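Local coordinates for protein purine nucleoside phosphorylase (Grouper iridovirus, PDB 3KHS) that probably catalyses the phosphorolysis of purine nucleosides to a free purine base and ribose 1-phosphate, as part of purine salvage, at residues B[125-131]-B[183-189]; B[162-168]-B[231-235]; B[174-180]-B[267-271]; B[94-98]-B[220-225]. One frame throughout, in Å; residues are numbered along the deposited sequence.

Contact 1 (B[125-131]-B[183-189])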
loop_
_atom_site.group_PDB
_atom_site.type_symbol
_atom_site.label_atom_id
_atom_site.label_comp_id
_atom_site.label_asym_id
_atom_site.label_seq_id
_atom_site.Cartn_x
_atom_site.Cartn_y
_atom_site.Cartn_z
ATOM N N ASP B 125 -12.712 -1.036 27.178
ATOM C CA ASP B 125 -11.553 -1.838 27.558
ATOM C C ASP B 125 -10.249 -1.189 27.098
ATOM O O ASP B 125 -10.239 -0.265 26.283
ATOM C CB ASP B 125 -11.608 -3.233 26.938
ATOM C CG ASP B 125 -12.664 -4.126 27.563
ATOM O OD1 ASP B 125 -13.394 -3.655 28.467
ATOM O OD2 ASP B 125 -12.755 -5.305 27.136
ATOM N N PHE B 126 -9.144 -1.702 27.632
ATOM C CA PHE B 126 -7.811 -1.247 27.275
ATOM C C PHE B 126 -7.091 -2.431 26.648
ATOM O O PHE B 126 -7.228 -3.557 27.114
ATOM C CB PHE B 126 -7.025 -0.838 28.523
ATOM C CG PHE B 126 -7.424 0.492 29.116
ATOM C CD1 PHE B 126 -6.981 0.852 30.385
ATOM C CD2 PHE B 126 -8.206 1.384 28.418
ATOM C CE1 PHE B 126 -7.316 2.080 30.941
ATOM C CE2 PHE B 126 -8.543 2.622 28.975
ATOM C CZ PHE B 126 -8.095 2.963 30.236
ATOM N N MET B 127 -6.331 -2.192 25.590
ATOM C CA MET B 127 -5.556 -3.271 24.997
ATOM C C MET B 127 -4.110 -2.828 24.965
ATOM O O MET B 127 -3.740 -1.935 24.208
ATOM C CB MET B 127 -5.975 -3.620 23.566
ATOM C CG MET B 127 -5.120 -4.769 23.040
ATOM S SD MET B 127 -5.166 -5.108 21.308
ATOM C CE MET B 127 -3.929 -3.968 20.715
ATOM N N VAL B 128 -3.308 -3.448 25.815
ATOM C CA VAL B 128 -1.894 -3.170 25.875
ATOM C C VAL B 128 -1.362 -3.826 24.605
ATOM O O VAL B 128 -1.715 -4.977 24.310
ATOM C CB VAL B 128 -1.288 -3.823 27.142
ATOM C CG1 VAL B 128 0.200 -3.945 27.008
ATOM C CG2 VAL B 128 -1.655 -2.998 28.367
ATOM N N VAL B 129 -0.516 -3.115 23.861
ATOM C CA VAL B 129 -0.012 -3.646 22.600
ATOM C C VAL B 129 1.223 -4.509 22.697
ATOM O O VAL B 129 2.262 -4.071 23.182
ATOM C CB VAL B 129 0.257 -2.502 21.574
ATOM C CG1 VAL B 129 0.683 -3.087 20.245
ATOM C CG2 VAL B 129 -0.989 -1.672 21.406
ATOM N N ARG B 130 1.114 -5.740 22.211
ATOM C CA ARG B 130 2.239 -6.657 22.268
ATOM C C ARG B 130 2.940 -6.738 20.931
ATOM O O ARG B 130 4.091 -7.135 20.847
ATOM C CB ARG B 130 1.782 -8.064 22.694
ATOM C CG ARG B 130 1.164 -8.884 21.578
ATOM C CD ARG B 130 0.919 -10.359 21.962
ATOM N NE ARG B 130 1.155 -11.217 20.793
ATOM C CZ ARG B 130 0.198 -11.819 20.102
ATOM N NH1 ARG B 130 -1.069 -11.681 20.463
ATOM N NH2 ARG B 130 0.501 -12.528 19.027
ATOM N N ASP B 131 2.242 -6.360 19.872
ATOM C CA ASP B 131 2.832 -6.410 18.541
ATOM C C ASP B 131 1.928 -5.658 17.574
ATOM O O ASP B 131 0.798 -5.333 17.923
ATOM C CB ASP B 131 2.983 -7.867 18.096
ATOM C CG ASP B 131 3.996 -8.023 16.988
ATOM O OD1 ASP B 131 4.778 -7.082 16.836
ATOM O OD2 ASP B 131 4.052 -9.057 16.287
ATOM N N ALA B 183 -10.800 -5.731 32.301
ATOM C CA ALA B 183 -11.055 -4.830 31.174
ATOM C C ALA B 183 -9.775 -4.482 30.429
ATOM O O ALA B 183 -9.768 -3.614 29.534
ATOM C CB ALA B 183 -11.680 -3.536 31.693
ATOM N N THR B 184 -8.686 -5.139 30.805
ATOM C CA THR B 184 -7.410 -4.867 30.170
ATOM C C THR B 184 -6.904 -6.120 29.508
ATOM O O THR B 184 -6.805 -7.167 30.131
ATOM C CB THR B 184 -6.362 -4.366 31.197
ATOM O OG1 THR B 184 -6.874 -3.223 31.884
ATOM C CG2 THR B 184 -5.097 -3.961 30.505
ATOM N N HIS B 185 -6.559 -6.003 28.239
ATOM C CA HIS B 185 -6.071 -7.136 27.476
ATOM C C HIS B 185 -4.675 -6.839 26.942
ATOM O O HIS B 185 -4.122 -5.756 27.171
ATOM C CB HIS B 185 -7.023 -7.374 26.301
ATOM C CG HIS B 185 -8.477 -7.254 26.662
ATOM N ND1 HIS B 185 -9.209 -8.306 27.167
ATOM C CD2 HIS B 185 -9.329 -6.205 26.593
ATOM C CE1 HIS B 185 -10.453 -7.911 27.390
ATOM N NE2 HIS B 185 -10.553 -6.641 27.051
ATOM N N GLU B 186 -4.113 -7.817 26.243
ATOM C CA GLU B 186 -2.816 -7.687 25.620
ATOM C C GLU B 186 -2.985 -8.314 24.248
ATOM O O GLU B 186 -3.302 -9.484 24.156
ATOM C CB GLU B 186 -1.734 -8.420 26.403
ATOM C CG GLU B 186 -0.391 -8.329 25.733
ATOM C CD GLU B 186 0.740 -8.702 26.651
ATOM O OE1 GLU B 186 0.577 -9.679 27.402
ATOM O OE2 GLU B 186 1.793 -8.031 26.614
ATOM N N GLY B 187 -2.791 -7.528 23.190
ATOM C CA GLY B 187 -2.974 -8.052 21.857
ATOM C C GLY B 187 -2.254 -7.352 20.717
ATOM O O GLY B 187 -1.384 -6.480 20.911
ATOM N N VAL B 188 -2.641 -7.748 19.506
ATOM C CA VAL B 188 -2.036 -7.239 18.292
ATOM C C VAL B 188 -2.760 -6.043 17.683
ATOM O O VAL B 188 -3.964 -6.118 17.420
ATOM C CB VAL B 188 -1.946 -8.380 17.258
ATOM C CG1 VAL B 188 -1.201 -7.908 16.021
ATOM C CG2 VAL B 188 -1.257 -9.573 17.872
ATOM N N TYR B 189 -2.029 -4.945 17.459
ATOM C CA TYR B 189 -2.631 -3.721 16.867
ATOM C C TYR B 189 -2.401 -3.667 15.370
ATOM O O TYR B 189 -1.274 -3.739 14.916
ATOM C CB TYR B 189 -2.047 -2.442 17.494
ATOM C CG TYR B 189 -2.621 -1.153 16.946
ATOM C CD1 TYR B 189 -3.543 -0.396 17.679
ATOM C CD2 TYR B 189 -2.182 -0.649 15.720
ATOM C CE1 TYR B 189 -4.010 0.866 17.195
ATOM C CE2 TYR B 189 -2.633 0.579 15.243
ATOM C CZ TYR B 189 -3.530 1.329 15.980
ATOM O OH TYR B 189 -3.853 2.575 15.483
#
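The thioether of M127 lies along the G187 backbone, its SD 3.7 Å from G187 CA, and its CE ends 4.0 Å from Y189 CB. M127 CG is anti to the backbone N (chi1 -179°), and a bend at chi3 carries the methyl forward along the neighbouring strand. V129 CG1 meets the same Y189 CB at 3.9 Å; methyl groups from two residues thus pack on one methylene, and this buried cluster is the tight part. Strands 126-129 and 184-189 run parallel, and the ladder is held by bonds such as H185 N to F126 O (2.8 Å) and V128 N to H185 O. Beyond V129 the register slips by one residue, a beta bulge where the chain turns a corner at R130; Y189 N then bonds D131 O at 2.9 Å. Both strands belong to the mixed sheet of the PNP/MTAP phosphorylase fold. On the solvent side R130 is exposed, with V188 CG2 toward the rim of one guanidinium face, 3.3 Å from R130 NH1. At the other end, H185 NE2 donates a hydrogen bond to D125 OD2 (2.6 Å, 175°); the oxygen lies in the ring plane, but the nitrogen comes from above the carboxylate plane.

Contact 2 (B[162-168]-B[231-235])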
loop_
_atom_site.group_PDB
_atom_site.type_symbol
_atom_site.label_atom_id
_atom_site.label_comp_id
_atom_site.label_asym_id
_atom_site.label_seq_id
_atom_site.Cartn_x
_atom_site.Cartn_y
_atom_site.Cartn_z
ATOM N N VAL B 162 9.252 -4.592 19.026
ATOM C CA VAL B 162 8.894 -3.188 19.086
ATOM C C VAL B 162 8.362 -2.794 20.451
ATOM O O VAL B 162 8.695 -1.724 20.964
ATOM C CB VAL B 162 7.790 -2.842 18.043
ATOM C CG1 VAL B 162 7.388 -1.383 18.160
ATOM C CG2 VAL B 162 8.277 -3.126 16.656
ATOM N N TYR B 163 7.533 -3.659 21.037
ATOM C CA TYR B 163 6.906 -3.372 22.319
ATOM C C TYR B 163 7.599 -4.052 23.512
ATOM O O TYR B 163 7.436 -5.241 23.757
ATOM C CB TYR B 163 5.414 -3.741 22.190
ATOM C CG TYR B 163 4.746 -2.993 21.029
ATOM C CD1 TYR B 163 4.255 -1.697 21.199
ATOM C CD2 TYR B 163 4.722 -3.536 19.738
ATOM C CE1 TYR B 163 3.760 -0.941 20.114
ATOM C CE2 TYR B 163 4.232 -2.784 18.636
ATOM C CZ TYR B 163 3.759 -1.494 18.840
ATOM O OH TYR B 163 3.309 -0.747 17.779
ATOM N N ASP B 164 8.381 -3.257 24.239
ATOM C CA ASP B 164 9.153 -3.702 25.395
ATOM C C ASP B 164 8.389 -4.650 26.331
ATOM O O ASP B 164 7.388 -4.272 26.951
ATOM C CB ASP B 164 9.609 -2.470 26.159
ATOM C CG ASP B 164 10.755 -2.760 27.071
ATOM O OD1 ASP B 164 11.889 -2.913 26.571
ATOM O OD2 ASP B 164 10.501 -2.847 28.280
ATOM N N LYS B 165 8.877 -5.881 26.450
ATOM C CA LYS B 165 8.220 -6.872 27.296
ATOM C C LYS B 165 8.096 -6.426 28.741
ATOM O O LYS B 165 7.062 -6.669 29.381
ATOM C CB LYS B 165 8.943 -8.210 27.189
ATOM C CG LYS B 165 9.149 -8.589 25.737
ATOM C CD LYS B 165 9.631 -10.004 25.530
ATOM C CE LYS B 165 9.970 -10.231 24.063
ATOM N NZ LYS B 165 10.280 -11.654 23.808
ATOM N N THR B 166 9.119 -5.746 29.243
ATOM C CA THR B 166 9.094 -5.234 30.616
ATOM C C THR B 166 8.045 -4.146 30.802
ATOM O O THR B 166 7.278 -4.169 31.763
ATOM C CB THR B 166 10.484 -4.644 31.040
ATOM O OG1 THR B 166 11.470 -5.686 31.008
ATOM C CG2 THR B 166 10.427 -4.014 32.450
ATOM N N LEU B 167 8.012 -3.171 29.897
ATOM C CA LEU B 167 7.025 -2.100 30.028
ATOM C C LEU B 167 5.608 -2.674 29.975
ATOM O O LEU B 167 4.705 -2.173 30.657
ATOM C CB LEU B 167 7.224 -1.051 28.940
ATOM C CG LEU B 167 8.615 -0.422 28.974
ATOM C CD1 LEU B 167 8.807 0.371 27.728
ATOM C CD2 LEU B 167 8.775 0.461 30.194
ATOM N N ARG B 168 5.422 -3.735 29.187
ATOM C CA ARG B 168 4.119 -4.368 29.107
ATOM C C ARG B 168 3.756 -4.945 30.474
ATOM O O ARG B 168 2.647 -4.722 30.971
ATOM C CB ARG B 168 4.121 -5.477 28.059
ATOM C CG ARG B 168 3.973 -4.951 26.679
ATOM C CD ARG B 168 4.718 -5.793 25.710
ATOM N NE ARG B 168 4.221 -7.144 25.712
ATOM C CZ ARG B 168 4.723 -8.107 24.957
ATOM N NH1 ARG B 168 5.742 -7.857 24.143
ATOM N NH2 ARG B 168 4.200 -9.317 25.012
ATOM N N ARG B 231 12.518 2.875 23.985
ATOM C CA ARG B 231 11.682 1.744 24.353
ATOM C C ARG B 231 10.229 2.187 24.268
ATOM O O ARG B 231 9.883 3.299 24.677
ATOM C CB ARG B 231 12.046 1.271 25.763
ATOM C CG ARG B 231 13.469 0.762 25.869
ATOM C CD ARG B 231 13.882 0.624 27.313
ATOM N NE ARG B 231 13.246 -0.511 27.972
ATOM C CZ ARG B 231 13.089 -0.598 29.288
ATOM N NH1 ARG B 231 13.519 0.385 30.074
ATOM N NH2 ARG B 231 12.505 -1.661 29.823
ATOM N N CYS B 232 9.382 1.311 23.741
ATOM C CA CYS B 232 7.966 1.640 23.569
ATOM C C CYS B 232 6.925 0.827 24.310
ATOM O O CYS B 232 7.052 -0.381 24.491
ATOM C CB CYS B 232 7.607 1.570 22.093
ATOM S SG CYS B 232 8.695 2.524 21.062
ATOM N N LEU B 233 5.881 1.529 24.717
ATOM C CA LEU B 233 4.731 0.939 25.362
ATOM C C LEU B 233 3.554 1.647 24.696
ATOM O O LEU B 233 3.555 2.869 24.552
ATOM C CB LEU B 233 4.725 1.219 26.839
ATOM C CG LEU B 233 3.347 1.026 27.462
ATOM C CD1 LEU B 233 2.937 -0.451 27.326
ATOM C CD2 LEU B 233 3.349 1.509 28.927
ATOM N N ALA B 234 2.570 0.876 24.256
ATOM C CA ALA B 234 1.394 1.464 23.630
ATOM C C ALA B 234 0.148 0.814 24.208
ATOM O O ALA B 234 0.095 -0.404 24.354
ATOM C CB ALA B 234 1.453 1.259 22.135
ATOM N N VAL B 235 -0.837 1.634 24.555
ATOM C CA VAL B 235 -2.097 1.149 25.108
ATOM C C VAL B 235 -3.276 1.698 24.278
ATOM O O VAL B 235 -3.433 2.912 24.153
ATOM C CB VAL B 235 -2.274 1.619 26.589
ATOM C CG1 VAL B 235 -3.663 1.211 27.118
ATOM C CG2 VAL B 235 -1.187 1.007 27.483
HETATM O O HOH W 1 10.603 -1.033 22.914
HETATM O O HOH W 2 5.643 -2.094 25.768
#
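Y163 and C232 bring their backbones to a CA-CA separation of 5.3 Å, where D164 N gives C232 O a weak, bent bond (132° at the hydrogen) and a water joins V162 O to C232 N. The principal side-chain link is the salt bridge between D164 and R231. R231 approaches side-on, NE to D164 OD1 at 3.1 Å and NH2 to D164 OD2 at 2.8 Å; the carboxylate and guanidinium planes are 74° apart, and both nitrogens reach their oxygens from above the carboxylate plane. D164 OD2 also accepts from L167 N (3.0 Å) through its anti lone pair, so two donors grip one oxygen and limit the rotation of the carboxylate. R231 NH1 has a further partner in E282. Beside the charged pair, L167 packs on the strand: its CB is 4.0 Å from L233 CB, its CD1 is 3.9 Å from R231 CB, and its CD2 lies toward the rim of one face of the R231 guanidinium. Y163 CE1 touches A234 CB at 3.8 Å, and the Y163 hydroxyl hydrogen-bonds with H132 and T222. D164 is thus the N-cap of helix 165-178, a capped helix start packed against a strand of the central sheet in this alpha/beta fold.

Contact 3 (B[174-180]-B[267-271])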
loop_
_atom_site.group_PDB
_atom_site.type_symbol
_atom_site.label_atom_id
_atom_site.label_comp_id
_atom_site.label_asym_id
_atom_site.label_seq_id
_atom_site.Cartn_x
_atom_site.Cartn_y
_atom_site.Cartn_z
ATOM N N ALA B 174 -0.059 -2.793 36.517
ATOM C CA ALA B 174 -0.615 -1.524 36.951
ATOM C C ALA B 174 -2.126 -1.553 36.800
ATOM O O ALA B 174 -2.854 -0.954 37.590
ATOM C CB ALA B 174 -0.028 -0.392 36.125
ATOM N N ALA B 175 -2.588 -2.254 35.768
ATOM C CA ALA B 175 -4.009 -2.382 35.488
ATOM C C ALA B 175 -4.632 -3.202 36.611
ATOM O O ALA B 175 -5.650 -2.805 37.186
ATOM C CB ALA B 175 -4.218 -3.074 34.145
ATOM N N ARG B 176 -4.018 -4.343 36.916
ATOM C CA ARG B 176 -4.499 -5.200 37.993
ATOM C C ARG B 176 -4.599 -4.348 39.248
ATOM O O ARG B 176 -5.659 -4.218 39.860
ATOM C CB ARG B 176 -3.515 -6.340 38.251
ATOM C CG ARG B 176 -3.752 -7.088 39.562
ATOM C CD ARG B 176 -2.571 -7.990 39.906
ATOM N NE ARG B 176 -1.299 -7.256 39.909
ATOM C CZ ARG B 176 -0.929 -6.366 40.833
ATOM N NH1 ARG B 176 -1.727 -6.084 41.861
ATOM N NH2 ARG B 176 0.242 -5.740 40.721
ATOM N N GLU B 177 -3.476 -3.752 39.607
ATOM C CA GLU B 177 -3.366 -2.907 40.779
ATOM C C GLU B 177 -4.446 -1.834 40.852
ATOM O O GLU B 177 -4.849 -1.430 41.941
ATOM C CB GLU B 177 -1.988 -2.270 40.744
ATOM C CG GLU B 177 -1.427 -1.772 42.039
ATOM C CD GLU B 177 0.064 -1.464 41.895
ATOM O OE1 GLU B 177 0.813 -2.348 41.386
ATOM O OE2 GLU B 177 0.471 -0.346 42.291
ATOM N N LEU B 178 -4.908 -1.353 39.699
ATOM C CA LEU B 178 -5.948 -0.316 39.689
ATOM C C LEU B 178 -7.353 -0.899 39.614
ATOM O O LEU B 178 -8.336 -0.154 39.624
ATOM C CB LEU B 178 -5.741 0.668 38.528
ATOM C CG LEU B 178 -4.538 1.620 38.623
ATOM C CD1 LEU B 178 -4.040 1.909 37.224
ATOM C CD2 LEU B 178 -4.905 2.916 39.369
ATOM N N GLY B 179 -7.439 -2.227 39.543
ATOM C CA GLY B 179 -8.733 -2.886 39.497
ATOM C C GLY B 179 -9.358 -2.969 38.115
ATOM O O GLY B 179 -10.578 -3.046 38.004
ATOM N N MET B 180 -8.527 -2.988 37.072
ATOM C CA MET B 180 -9.010 -3.020 35.686
ATOM C C MET B 180 -8.554 -4.270 34.965
ATOM O O MET B 180 -8.631 -4.357 33.739
ATOM C CB MET B 180 -8.474 -1.803 34.914
ATOM C CG MET B 180 -8.557 -0.484 35.668
ATOM S SD MET B 180 -7.974 0.964 34.722
ATOM C CE MET B 180 -6.325 0.470 34.407
ATOM N N ARG B 267 -9.418 6.688 33.590
ATOM C CA ARG B 267 -8.793 5.372 33.753
ATOM C C ARG B 267 -7.417 5.324 33.085
ATOM O O ARG B 267 -6.443 4.853 33.674
ATOM C CB ARG B 267 -9.661 4.257 33.138
ATOM C CG ARG B 267 -11.127 4.172 33.610
ATOM C CD ARG B 267 -11.837 2.943 33.031
ATOM N NE ARG B 267 -11.642 1.781 33.896
ATOM C CZ ARG B 267 -12.258 0.603 33.763
ATOM N NH1 ARG B 267 -13.139 0.396 32.781
ATOM N NH2 ARG B 267 -11.997 -0.377 34.627
ATOM N N MET B 268 -7.356 5.801 31.846
ATOM C CA MET B 268 -6.118 5.796 31.081
ATOM C C MET B 268 -5.068 6.666 31.754
ATOM O O MET B 268 -3.905 6.291 31.815
ATOM C CB MET B 268 -6.378 6.290 29.653
ATOM C CG MET B 268 -5.171 6.170 28.723
ATOM S SD MET B 268 -4.571 4.490 28.415
ATOM C CE MET B 268 -5.747 3.952 27.054
ATOM N N THR B 269 -5.482 7.825 32.257
ATOM C CA THR B 269 -4.568 8.726 32.946
ATOM C C THR B 269 -3.974 8.052 34.174
ATOM O O THR B 269 -2.770 8.150 34.415
ATOM C CB THR B 269 -5.273 10.000 33.415
ATOM O OG1 THR B 269 -5.796 10.711 32.282
ATOM C CG2 THR B 269 -4.286 10.896 34.170
ATOM N N ALA B 270 -4.820 7.379 34.956
ATOM C CA ALA B 270 -4.366 6.673 36.144
ATOM C C ALA B 270 -3.365 5.590 35.764
ATOM O O ALA B 270 -2.298 5.467 36.377
ATOM C CB ALA B 270 -5.550 6.057 36.861
ATOM N N LEU B 271 -3.712 4.800 34.753
ATOM C CA LEU B 271 -2.842 3.717 34.284
ATOM C C LEU B 271 -1.459 4.227 33.879
ATOM O O LEU B 271 -0.444 3.672 34.282
ATOM C CB LEU B 271 -3.489 2.986 33.094
ATOM C CG LEU B 271 -2.698 1.864 32.375
ATOM C CD1 LEU B 271 -2.318 0.788 33.342
ATOM C CD2 LEU B 271 -3.526 1.239 31.265
#
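Two helices that pack on the central sheet of the phosphorylase fold meet here, helix 165-178 at its C-terminal end and helix 257-279 in its middle. The short segments 174-178 and 267-271 cross at 120° with their axes 10.4 Å apart at closest approach, a spacing bridged by side chains rather than by backbone. Helix 165-178 finishes in a Schellman motif: G179 has positive phi (84°), and the bonds M180 N to A175 O and G179 N to R176 O turn the chain back on the last turn. After this turn M180 points its side chain at the second helix. It slides past that of R267 in the opposite direction, with M180 SD 3.8 Å from R267 NE and M180 CG 3.6 Å from R267 NH2. The guanidinium end of R267 therefore lies beside the M180 side chain. F126 of the neighbouring strand touches M180, R267 and L271, closing the sheet side of the contact. L178 lies at the solvent side, and its CD1 reaches L271 CA at 3.7 Å. L271 CG is anti to the backbone N (chi1 176°), which sends CD1 toward the first helix, while CD2 goes to F126. L271 CD1 settles on the opposing helix, 3.8 Å from A174 CB and 3.9 Å from A175 N, while L271 CB meets M180 CE at 4.0 Å.

Contact 4 (B[94-98]-B[220-225])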
loop_
_atom_site.group_PDB
_atom_site.type_symbol
_atom_site.label_atom_id
_atom_site.label_comp_id
_atom_site.label_asym_id
_atom_site.label_seq_id
_atom_site.Cartn_x
_atom_site.Cartn_y
_atom_site.Cartn_z
ATOM N N THR B 94 5.859 11.114 11.645
ATOM C CA THR B 94 6.656 10.529 12.710
ATOM C C THR B 94 7.850 11.416 13.068
ATOM O O THR B 94 8.800 10.966 13.727
ATOM C CB THR B 94 7.166 9.093 12.342
ATOM O OG1 THR B 94 7.952 9.139 11.147
ATOM C CG2 THR B 94 6.011 8.145 12.168
ATOM N N PHE B 95 7.796 12.673 12.638
ATOM C CA PHE B 95 8.866 13.633 12.914
ATOM C C PHE B 95 8.960 13.901 14.423
ATOM O O PHE B 95 10.046 14.032 14.972
ATOM C CB PHE B 95 8.629 14.951 12.159
ATOM C CG PHE B 95 9.674 15.995 12.424
ATOM C CD1 PHE B 95 10.978 15.824 11.974
ATOM C CD2 PHE B 95 9.367 17.119 13.185
ATOM C CE1 PHE B 95 11.974 16.745 12.272
ATOM C CE2 PHE B 95 10.341 18.044 13.494
ATOM C CZ PHE B 95 11.656 17.864 13.037
ATOM N N PRO B 96 7.813 13.989 15.111
ATOM C CA PRO B 96 7.881 14.241 16.559
ATOM C C PRO B 96 8.617 13.117 17.311
ATOM O O PRO B 96 9.216 13.360 18.356
ATOM C CB PRO B 96 6.409 14.380 16.959
ATOM C CG PRO B 96 5.754 14.919 15.701
ATOM C CD PRO B 96 6.426 14.078 14.616
ATOM N N MET B 97 8.594 11.895 16.784
ATOM C CA MET B 97 9.319 10.805 17.440
ATOM C C MET B 97 10.820 11.024 17.300
ATOM O O MET B 97 11.599 10.663 18.198
ATOM C CB MET B 97 8.995 9.426 16.844
ATOM C CG MET B 97 7.686 8.810 17.311
ATOM S SD MET B 97 7.521 8.650 19.075
ATOM C CE MET B 97 6.505 10.111 19.460
ATOM N N ARG B 98 11.231 11.576 16.162
ATOM C CA ARG B 98 12.643 11.839 15.958
ATOM C C ARG B 98 13.027 12.978 16.914
ATOM O O ARG B 98 14.107 12.968 17.496
ATOM C CB ARG B 98 12.911 12.191 14.492
ATOM C CG ARG B 98 12.720 11.009 13.558
ATOM C CD ARG B 98 13.124 11.319 12.113
ATOM N NE ARG B 98 13.018 10.142 11.239
ATOM C CZ ARG B 98 11.871 9.661 10.744
ATOM N NH1 ARG B 98 10.731 10.252 11.027
ATOM N NH2 ARG B 98 11.866 8.584 9.966
ATOM N N PRO B 220 3.573 3.354 12.903
ATOM C CA PRO B 220 4.717 4.008 12.289
ATOM C C PRO B 220 5.525 4.775 13.329
ATOM O O PRO B 220 6.727 4.906 13.180
ATOM C CB PRO B 220 4.088 4.923 11.214
ATOM C CG PRO B 220 2.780 5.225 11.780
ATOM C CD PRO B 220 2.331 3.867 12.309
ATOM N N GLU B 221 4.875 5.273 14.372
ATOM C CA GLU B 221 5.585 6.001 15.405
ATOM C C GLU B 221 6.507 5.087 16.223
ATOM O O GLU B 221 7.625 5.483 16.573
ATOM C CB GLU B 221 4.606 6.708 16.326
ATOM C CG GLU B 221 3.881 7.876 15.675
ATOM C CD GLU B 221 2.459 7.986 16.188
ATOM O OE1 GLU B 221 1.550 7.371 15.581
ATOM O OE2 GLU B 221 2.254 8.660 17.218
ATOM N N THR B 222 6.058 3.872 16.526
ATOM C CA THR B 222 6.903 2.954 17.293
ATOM C C THR B 222 8.012 2.381 16.420
ATOM O O THR B 222 9.060 1.983 16.920
ATOM C CB THR B 222 6.092 1.784 17.918
ATOM O OG1 THR B 222 5.509 0.979 16.872
ATOM C CG2 THR B 222 4.990 2.340 18.806
ATOM N N ILE B 223 7.791 2.326 15.115
ATOM C CA ILE B 223 8.843 1.826 14.239
ATOM C C ILE B 223 10.016 2.814 14.317
ATOM O O ILE B 223 11.167 2.421 14.407
ATOM C CB ILE B 223 8.414 1.773 12.759
ATOM C CG1 ILE B 223 7.390 0.659 12.539
ATOM C CG2 ILE B 223 9.661 1.584 11.869
ATOM C CD1 ILE B 223 6.842 0.653 11.117
ATOM N N VAL B 224 9.697 4.099 14.260
ATOM C CA VAL B 224 10.697 5.150 14.299
ATOM C C VAL B 224 11.331 5.269 15.693
ATOM O O VAL B 224 12.540 5.393 15.814
ATOM C CB VAL B 224 10.067 6.468 13.861
ATOM C CG1 VAL B 224 11.045 7.612 14.078
ATOM C CG2 VAL B 224 9.624 6.348 12.389
ATOM N N ALA B 225 10.514 5.212 16.732
ATOM C CA ALA B 225 10.999 5.282 18.098
ATOM C C ALA B 225 12.021 4.150 18.330
ATOM O O ALA B 225 13.153 4.372 18.778
ATOM C CB ALA B 225 9.822 5.119 19.043
#
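V224 presents two methyl groups to the start of helix 95-102. V224 CG2 faces mainly T94, 3.5 Å from T94 OG1, whereas V224 CG1 packs 3.9 Å from M97 CB and 3.8 Å from R98 CG. V224 CG1 also lies over the centre of the R98 guanidinium, 4.0 Å above its plane, and the two side chains cross at about a right angle. A chi1 of -79° lays M97 CG 3.4 Å from E221 O, and the bends at chi2 and chi3 then leave M97 SD 4.2 Å from A225 CB. T94 CG2 faces the preceding turn, 3.5 Å from P220 O. Behind this first shell, T94 holds R98: R98 NH1 gives T94 OG1 a bond of 3.0 Å, tilted 20° from the guanidinium plane. P143 O accepts from R98 NH2, T94 OG1 is itself tied to A90 O, and E221 has its salt bridge with R81. This second layer positions the flat group against V224. T94 is the N-cap residue of its helix although its side chain makes no capping bond; the pairing is van der Waals packing without hydrogen bonds between the segments, two helices stacked over strand 107-116 of the mixed sheet.

From the N terminus, the chain first opens contact 4 at 94-98, whose loop closes only at 220-225 and holds all of contact 1 nested inside it. Contact 1 opens at 125-131 and closes at 183-189; before it closes, contact 2 opens at 162-168 and contact 3 at 174-180, so both cross it. Contact 2 closes at 231-235 and contact 3 at 267-271, the two crossing each other and also contact 4. Helix 165-178 serves contacts 2 and 3, and strands 126-129 and 231-241, neighbours in the sheet, join contacts 1 and 2. E186-R168 ties contact 1 to 2, F126 reaches contact 3, and Y163-T222 leads to contact 4, across the chain's centre from contacts 1 and 3.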